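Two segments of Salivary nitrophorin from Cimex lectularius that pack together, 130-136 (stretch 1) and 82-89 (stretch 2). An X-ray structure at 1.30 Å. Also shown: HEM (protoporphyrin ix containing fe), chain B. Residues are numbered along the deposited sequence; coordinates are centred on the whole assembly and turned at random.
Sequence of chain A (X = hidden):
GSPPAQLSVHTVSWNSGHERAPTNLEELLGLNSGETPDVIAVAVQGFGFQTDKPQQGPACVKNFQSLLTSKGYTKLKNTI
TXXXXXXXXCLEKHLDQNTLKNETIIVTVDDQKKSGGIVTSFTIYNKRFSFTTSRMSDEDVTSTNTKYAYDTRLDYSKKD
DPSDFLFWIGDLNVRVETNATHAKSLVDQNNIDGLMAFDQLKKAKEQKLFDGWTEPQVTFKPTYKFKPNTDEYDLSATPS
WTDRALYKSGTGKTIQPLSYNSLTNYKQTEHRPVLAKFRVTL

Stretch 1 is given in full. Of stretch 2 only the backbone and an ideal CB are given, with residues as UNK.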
ATOM      1  N   SER A 130      -8.971  -8.606   3.164  1.00 17.38           N
ATOM      2  CA  SER A 130      -7.664  -9.021   2.691  1.00 17.72           C
ATOM      3  C   SER A 130      -6.896  -7.764   2.339  1.00 16.36           C
ATOM      4  O   SER A 130      -7.417  -6.902   1.690  1.00 18.54           O
ATOM      5  CB  SER A 130      -7.747  -9.938   1.441  1.00 17.71           C
ATOM      6  OG  SER A 130      -8.391 -11.182   1.734  1.00 20.20           O
ATOM      7  N   PHE A 131      -5.672  -7.773   2.787  1.00 16.50           N
ATOM      8  CA  PHE A 131      -4.661  -6.747   2.471  1.00 15.96           C
ATOM      9  C   PHE A 131      -3.459  -7.357   1.784  1.00 16.20           C
ATOM     10  O   PHE A 131      -2.853  -8.289   2.306  1.00 16.84           O
ATOM     11  CB  PHE A 131      -4.191  -6.035   3.746  1.00 16.35           C
ATOM     12  CG  PHE A 131      -5.263  -5.210   4.385  1.00 15.32           C
ATOM     13  CD1 PHE A 131      -6.212  -5.802   5.217  1.00 18.52           C
ATOM     14  CD2 PHE A 131      -5.420  -3.885   4.055  1.00 16.64           C
ATOM     15  CE1 PHE A 131      -7.214  -5.038   5.764  1.00 18.26           C
ATOM     16  CE2 PHE A 131      -6.416  -3.131   4.606  1.00 16.40           C
ATOM     17  CZ  PHE A 131      -7.332  -3.709   5.446  1.00 18.07           C
ATOM     18  N   THR A 132      -3.119  -6.842   0.599  1.00 15.03           N
ATOM     19  CA  THR A 132      -2.011  -7.285  -0.187  1.00 15.21           C
ATOM     20  C   THR A 132      -1.002  -6.173  -0.347  1.00 14.10           C
ATOM     21  O   THR A 132      -1.358  -5.035  -0.566  1.00 14.12           O
ATOM     22  CB  THR A 132      -2.505  -7.713  -1.584  1.00 15.47           C
ATOM     23  OG1 THR A 132      -3.359  -8.827  -1.412  1.00 17.72           O
ATOM     24  CG2 THR A 132      -1.384  -8.120  -2.526  1.00 16.64           C
ATOM     25  N   THR A 133       0.252  -6.572  -0.298  1.00 14.27           N
ATOM     26  CA  THR A 133       1.328  -5.745  -0.884  1.00 14.22           C
ATOM     27  C   THR A 133       2.167  -6.585  -1.857  1.00 14.42           C
ATOM     28  O   THR A 133       2.165  -7.820  -1.780  1.00 16.41           O
ATOM     29  CB  THR A 133       2.190  -5.066   0.207  1.00 15.29           C
ATOM     30  OG1 THR A 133       2.975  -4.000  -0.374  1.00 15.20           O
ATOM     31  CG2 THR A 133       3.130  -5.980   0.877  1.00 16.00           C
ATOM     32  N   SER A 134       2.884  -5.935  -2.765  1.00 14.30           N
ATOM     33  CA  SER A 134       3.647  -6.643  -3.754  1.00 13.98           C
ATOM     34  C   SER A 134       4.822  -5.811  -4.184  1.00 14.43           C
ATOM     35  O   SER A 134       4.873  -4.590  -3.969  1.00 16.18           O
ATOM     36  CB  SER A 134       2.763  -7.009  -4.917  1.00 15.42           C
ATOM     37  OG  SER A 134       2.229  -5.826  -5.533  1.00 15.52           O
ATOM     38  N   ARG A 135       5.750  -6.479  -4.839  1.00 14.30           N
ATOM     39  CA  ARG A 135       7.020  -5.840  -5.237  1.00 15.85           C
ATOM     40  C   ARG A 135       7.546  -6.577  -6.448  1.00 16.91           C
ATOM     41  O   ARG A 135       7.632  -7.813  -6.441  1.00 18.20           O
ATOM     42  CB  ARG A 135       8.039  -5.932  -4.097  1.00 18.64           C
ATOM     43  CG  ARG A 135       9.370  -5.302  -4.300  1.00 19.36           C
ATOM     44  CD  ARG A 135      10.318  -6.012  -5.180  1.00 23.55           C
ATOM     45  NE  ARG A 135      11.656  -5.530  -4.896  1.00 24.53           N
ATOM     46  CZ  ARG A 135      12.716  -5.907  -5.567  1.00 24.56           C
ATOM     47  NH1 ARG A 135      12.580  -6.822  -6.500  1.00 25.18           N
ATOM     48  NH2 ARG A 135      13.909  -5.402  -5.275  1.00 27.63           N
ATOM     49  N   MET A 136       7.849  -5.849  -7.499  1.00 16.21           N
ATOM     50  CA  MET A 136       8.422  -6.441  -8.707  1.00 17.53           C
ATOM     51  C   MET A 136       9.540  -5.525  -9.190  1.00 17.55           C
ATOM     52  O   MET A 136       9.469  -4.298  -9.061  1.00 20.26           O
ATOM     53  CB  MET A 136       7.389  -6.568  -9.780  1.00 17.56           C
ATOM     54  CG  MET A 136       7.794  -7.389 -10.967  1.00 19.57           C
ATOM     55  SD  MET A 136       8.164  -9.069 -10.531  1.00 27.77           S
ATOM     56  CE  MET A 136       6.537  -9.680 -10.081  1.00 33.29           C
ATOM     57  N   UNK A  82      12.832  -9.895   2.514  1.00 24.24           N
ATOM     58  CA  UNK A  82      13.951  -9.009   2.328  1.00 25.53           C
ATOM     59  C   UNK A  82      13.557  -7.625   1.773  1.00 24.72           C
ATOM     60  O   UNK A  82      14.232  -6.652   2.095  1.00 26.48           O
ATOM     61  CB  UNK A  82      14.962  -9.676   1.393  1.00 25.53           C
ATOM     62  N   UNK A  83      12.477  -7.562   0.986  1.00 23.37           N
ATOM     63  CA  UNK A  83      12.136  -6.349   0.277  1.00 21.64           C
ATOM     64  C   UNK A  83      10.784  -5.798   0.607  1.00 20.48           C
ATOM     65  O   UNK A  83      10.460  -4.717   0.120  1.00 19.86           O
ATOM     66  CB  UNK A  83      12.217  -6.595  -1.231  1.00 21.64           C
ATOM     67  N   UNK A  84       9.980  -6.511   1.379  1.00 19.08           N
ATOM     68  CA  UNK A  84       8.599  -6.080   1.668  1.00 18.59           C
ATOM     69  C   UNK A  84       8.286  -6.222   3.164  1.00 18.54           C
ATOM     70  O   UNK A  84       8.788  -7.100   3.836  1.00 20.49           O
ATOM     71  CB  UNK A  84       7.601  -6.896   0.844  1.00 18.59           C
ATOM     72  N   UNK A  85       7.390  -5.385   3.646  1.00 18.72           N
ATOM     73  CA  UNK A  85       6.847  -5.490   4.987  1.00 17.77           C
ATOM     74  C   UNK A  85       5.354  -5.152   4.912  1.00 18.58           C
ATOM     75  O   UNK A  85       4.951  -4.184   4.238  1.00 18.14           O
ATOM     76  CB  UNK A  85       7.584  -4.568   5.960  1.00 17.77           C
ATOM     77  N   UNK A  86       4.518  -5.936   5.598  1.00 18.18           N
ATOM     78  CA  UNK A  86       3.105  -5.636   5.690  1.00 17.12           C
ATOM     79  C   UNK A  86       2.660  -5.892   7.121  1.00 17.24           C
ATOM     80  O   UNK A  86       2.878  -6.978   7.658  1.00 18.79           O
ATOM     81  CB  UNK A  86       2.292  -6.468   4.696  1.00 17.12           C
ATOM     82  N   UNK A  87       1.997  -4.895   7.698  1.00 17.13           N
ATOM     83  CA  UNK A  87       1.459  -4.998   9.053  1.00 17.00           C
ATOM     84  C   UNK A  87      -0.003  -4.608   8.992  1.00 17.12           C
ATOM     85  O   UNK A  87      -0.345  -3.590   8.389  1.00 18.41           O
ATOM     86  CB  UNK A  87       2.228  -4.117  10.040  1.00 17.00           C
ATOM     87  N   UNK A  88      -0.861  -5.356   9.718  1.00 18.55           N
ATOM     88  CA  UNK A  88      -2.258  -5.035   9.826  1.00 18.21           C
ATOM     89  C   UNK A  88      -2.623  -4.931  11.310  1.00 18.67           C
ATOM     90  O   UNK A  88      -2.305  -5.853  12.061  1.00 20.53           O
ATOM     91  CB  UNK A  88      -3.115  -6.081   9.110  1.00 18.21           C
ATOM     92  N   UNK A  89      -3.281  -3.842  11.665  1.00 18.45           N
ATOM     93  CA  UNK A  89      -3.784  -3.601  13.011  1.00 18.84           C
ATOM     94  C   UNK A  89      -5.291  -3.474  12.943  1.00 18.19           C
ATOM     95  O   UNK A  89      -5.865  -2.971  11.973  1.00 20.30           O
ATOM     96  CB  UNK A  89      -3.155  -2.350  13.628  1.00 18.84           C
TER
HETATM   97  CHA HEM B 300       8.538  -4.313  11.981  1.00 23.34           C
HETATM   98  CHB HEM B 300       7.242  -0.287   9.612  1.00 20.11           C
HETATM   99  CHC HEM B 300      11.740   0.177   7.962  1.00 23.61           C
HETATM  100  CHD HEM B 300      13.006  -3.940  10.005  1.00 25.58           C
HETATM  101  C1A HEM B 300       7.788  -3.266  11.529  1.00 21.64           C
HETATM  102  C2A HEM B 300       6.406  -2.994  11.847  1.00 20.72           C
HETATM  103  C3A HEM B 300       6.059  -1.885  11.146  1.00 19.99           C
HETATM  104  C4A HEM B 300       7.204  -1.424  10.413  1.00 21.58           C
HETATM  105  CMA HEM B 300       4.706  -1.198  11.183  1.00 21.47           C
HETATM  106  CAA HEM B 300       5.482  -3.790  12.797  1.00 20.89           C
HETATM  107  CBA HEM B 300       5.592  -3.014  14.139  1.00 24.12           C
HETATM  108  CGA HEM B 300       4.804  -3.701  15.244  1.00 24.76           C
HETATM  109  O1A HEM B 300       5.300  -4.681  15.797  1.00 26.02           O
HETATM  110  O2A HEM B 300       3.703  -3.227  15.619  1.00 23.54           O
HETATM  111  C1B HEM B 300       8.353   0.182   8.983  1.00 19.88           C
HETATM  112  C2B HEM B 300       8.412   1.394   8.203  1.00 20.74           C
HETATM  113  C3B HEM B 300       9.649   1.541   7.744  1.00 21.93           C
HETATM  114  C4B HEM B 300      10.421   0.428   8.233  1.00 20.26           C
HETATM  115  CMB HEM B 300       7.165   2.195   8.069  1.00 21.48           C
HETATM  116  CAB HEM B 300      10.226   2.635   6.859  1.00 21.23           C
HETATM  117  CBB HEM B 300       9.633   3.833   6.761  1.00 29.84           C
HETATM  118  C1C HEM B 300      12.532  -0.853   8.378  1.00 21.87           C
HETATM  119  C2C HEM B 300      13.907  -1.098   8.020  1.00 23.36           C
HETATM  120  C3C HEM B 300      14.260  -2.213   8.652  1.00 26.20           C
HETATM  121  C4C HEM B 300      13.109  -2.769   9.294  1.00 23.98           C
HETATM  122  CMC HEM B 300      14.841  -0.152   7.258  1.00 26.70           C
HETATM  123  CAC HEM B 300      15.632  -2.871   8.628  1.00 28.18           C
HETATM  124  CBC HEM B 300      16.200  -3.280   7.496  1.00 33.04           C
HETATM  125  C1D HEM B 300      11.903  -4.427  10.671  1.00 24.11           C
HETATM  126  C2D HEM B 300      11.866  -5.711  11.329  1.00 27.77           C
HETATM  127  C3D HEM B 300      10.516  -5.811  11.960  1.00 26.50           C
HETATM  128  C4D HEM B 300       9.821  -4.599  11.613  1.00 24.29           C
HETATM  129  CMD HEM B 300      12.996  -6.737  11.412  1.00 28.07           C
HETATM  130  CAD HEM B 300      10.040  -7.034  12.763  1.00 28.27           C
HETATM  131  CBD HEM B 300      10.844  -7.025  14.053  1.00 30.51           C
HETATM  132  CGD HEM B 300      10.236  -7.957  15.054  1.00 33.90           C
HETATM  133  O1D HEM B 300      10.822  -8.051  16.182  1.00 36.29           O
HETATM  134  O2D HEM B 300       9.192  -8.583  14.709  1.00 35.87           O
HETATM  135  NA  HEM B 300       8.269  -2.287  10.666  1.00 23.10           N
HETATM  136  NB  HEM B 300       9.589  -0.401   8.964  1.00 20.46           N
HETATM  137  NC  HEM B 300      12.076  -1.900   9.121  1.00 23.09           N
HETATM  138  ND  HEM B 300      10.667  -3.817  10.846  1.00 24.50           N
HETATM  139 FE   HEM B 300      10.201  -2.033  10.016  1.00 24.93          FE

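Residues 130 to 135 of stretch 1 are the later part of a strand that begins earlier in the chain. It runs nearly antiparallel to the strand at 84 to 89, at 171°. No hydrogen bond joins the two; side chains pack against side chains and backbone. Phe131, Thr133 and Arg135 point toward stretch 2.

Position 82 precedes the strand. Its ideal CB has nothing of stretch 1 within 5.5 Å, so many residues would suit. It is Glu82, which makes no contact with stretch 1.

Position 83 points toward stretch 1, and its ideal CB lies 3.9 Å from Arg135 NE. The Arg135 side chain, with chi1 t and chi2 m, takes up the nearby space. A small or beta-branched side chain would suit, polar or not. It is Thr83. Thr83 CB lies 3.8 Å from Arg135 NE, and CG2 sits over one face of the guanidinium. OG1 is hydrogen-bonded elsewhere in the structure.

Position 84 points toward stretch 1. Its ideal CB is 4.6 Å from Thr133 CG2 and 5.1 Å from Arg135 CB, which leaves room for a longer chain. Leucine, methionine or another flexible apolar residue would fit. It is Met84. Met84 CG meets Arg135 CB at 3.6 Å, and Met84 SD reaches the backbone, 3.8 Å from Ser134 C.

Position 85 points away from stretch 1. Its phi/psi of -141/136 is ordinary for a strand, so the backbone allows almost any residue. Stretch 1 sets little limit here. It is Gly85, which has no side chain; Gly85 O lies 4.2 Å from Thr133 CG2.

Position 86 points toward stretch 1, with its ideal CB 3.9 Å from Thr133 CG2. That methyl favours an apolar partner, such as valine or leucine. It is Leu86. Leu86 CB packs on Thr133 CG2 at 4.0 Å, and Leu86 CD2 reaches to 3.5 Å from Phe131 O.

Position 87 has nothing of stretch 1 within 5.5 Å of its ideal CB, but the heme lies on that side. A small or polar residue would fit. It is Thr87; Thr87 OG1 comes within 3.5 Å of HEM CAA.

Position 88 points toward stretch 1, 5.0 Å from Phe131 CD1 at the ideal CB. An aliphatic residue would suit. It is Val88. Val88 CG2 lies 4.2 Å from Phe131 CB, an apolar contact.

Position 89 is out of reach of stretch 1, but a heme propionate lies within range of a long side chain with a donor. Tyrosine, lysine or arginine would be reasonable. It is Tyr89; Tyr89 OH donates a hydrogen bond to HEM O2A at 2.6 Å.

Stretch 2 (82-89) ETMGLTVY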
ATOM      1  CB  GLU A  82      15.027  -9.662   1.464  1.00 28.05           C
ATOM      2  CG  GLU A  82      16.086 -10.381   2.289  1.00 32.71           C
ATOM      3  CD  GLU A  82      16.933  -9.395   3.062  1.00 38.30           C
ATOM      4  OE1 GLU A  82      17.729  -8.659   2.428  1.00 45.01           O
ATOM      5  OE2 GLU A  82      16.782  -9.322   4.291  1.00 37.14           O
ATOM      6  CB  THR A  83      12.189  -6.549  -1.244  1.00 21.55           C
ATOM      7  OG1 THR A  83      11.204  -7.522  -1.618  1.00 25.24           O
ATOM      8  CG2 THR A  83      13.565  -7.046  -1.677  1.00 23.88           C
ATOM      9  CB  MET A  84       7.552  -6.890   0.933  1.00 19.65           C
ATOM     10  CG  MET A  84       7.573  -6.791  -0.603  1.00 20.62           C
ATOM     11  SD  MET A  84       6.423  -7.857  -1.352  1.00 22.42           S
ATOM     12  CE  MET A  84       7.388  -9.326  -1.281  1.00 24.80           C
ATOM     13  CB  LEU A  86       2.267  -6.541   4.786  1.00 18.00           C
ATOM     14  CG  LEU A  86       0.747  -6.365   4.768  1.00 17.99           C
ATOM     15  CD1 LEU A  86       0.321  -4.958   4.300  1.00 18.42           C
ATOM     16  CD2 LEU A  86       0.121  -7.458   3.936  1.00 19.33           C
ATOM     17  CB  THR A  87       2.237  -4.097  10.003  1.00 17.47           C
ATOM     18  OG1 THR A  87       3.634  -4.382   9.902  1.00 20.54           O
ATOM     19  CG2 THR A  87       1.808  -4.363  11.444  1.00 19.52           C
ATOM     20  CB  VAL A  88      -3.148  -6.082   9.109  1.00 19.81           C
ATOM     21  CG1 VAL A  88      -4.562  -5.670   9.188  1.00 22.28           C
ATOM     22  CG2 VAL A  88      -2.723  -6.198   7.630  1.00 21.61           C
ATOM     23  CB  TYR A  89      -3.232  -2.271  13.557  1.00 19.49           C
ATOM     24  CG  TYR A  89      -1.768  -2.172  13.648  1.00 19.28           C
ATOM     25  CD1 TYR A  89      -1.046  -1.605  12.624  1.00 19.45           C
ATOM     26  CD2 TYR A  89      -1.074  -2.627  14.747  1.00 19.67           C
ATOM     27  CE1 TYR A  89       0.326  -1.483  12.704  1.00 20.48           C
ATOM     28  CE2 TYR A  89       0.296  -2.502  14.836  1.00 21.25           C
ATOM     29  CZ  TYR A  89       1.013  -1.912  13.796  1.00 19.33           C
ATOM     30  OH  TYR A  89       2.377  -1.830  13.843  1.00 20.96           O
TER
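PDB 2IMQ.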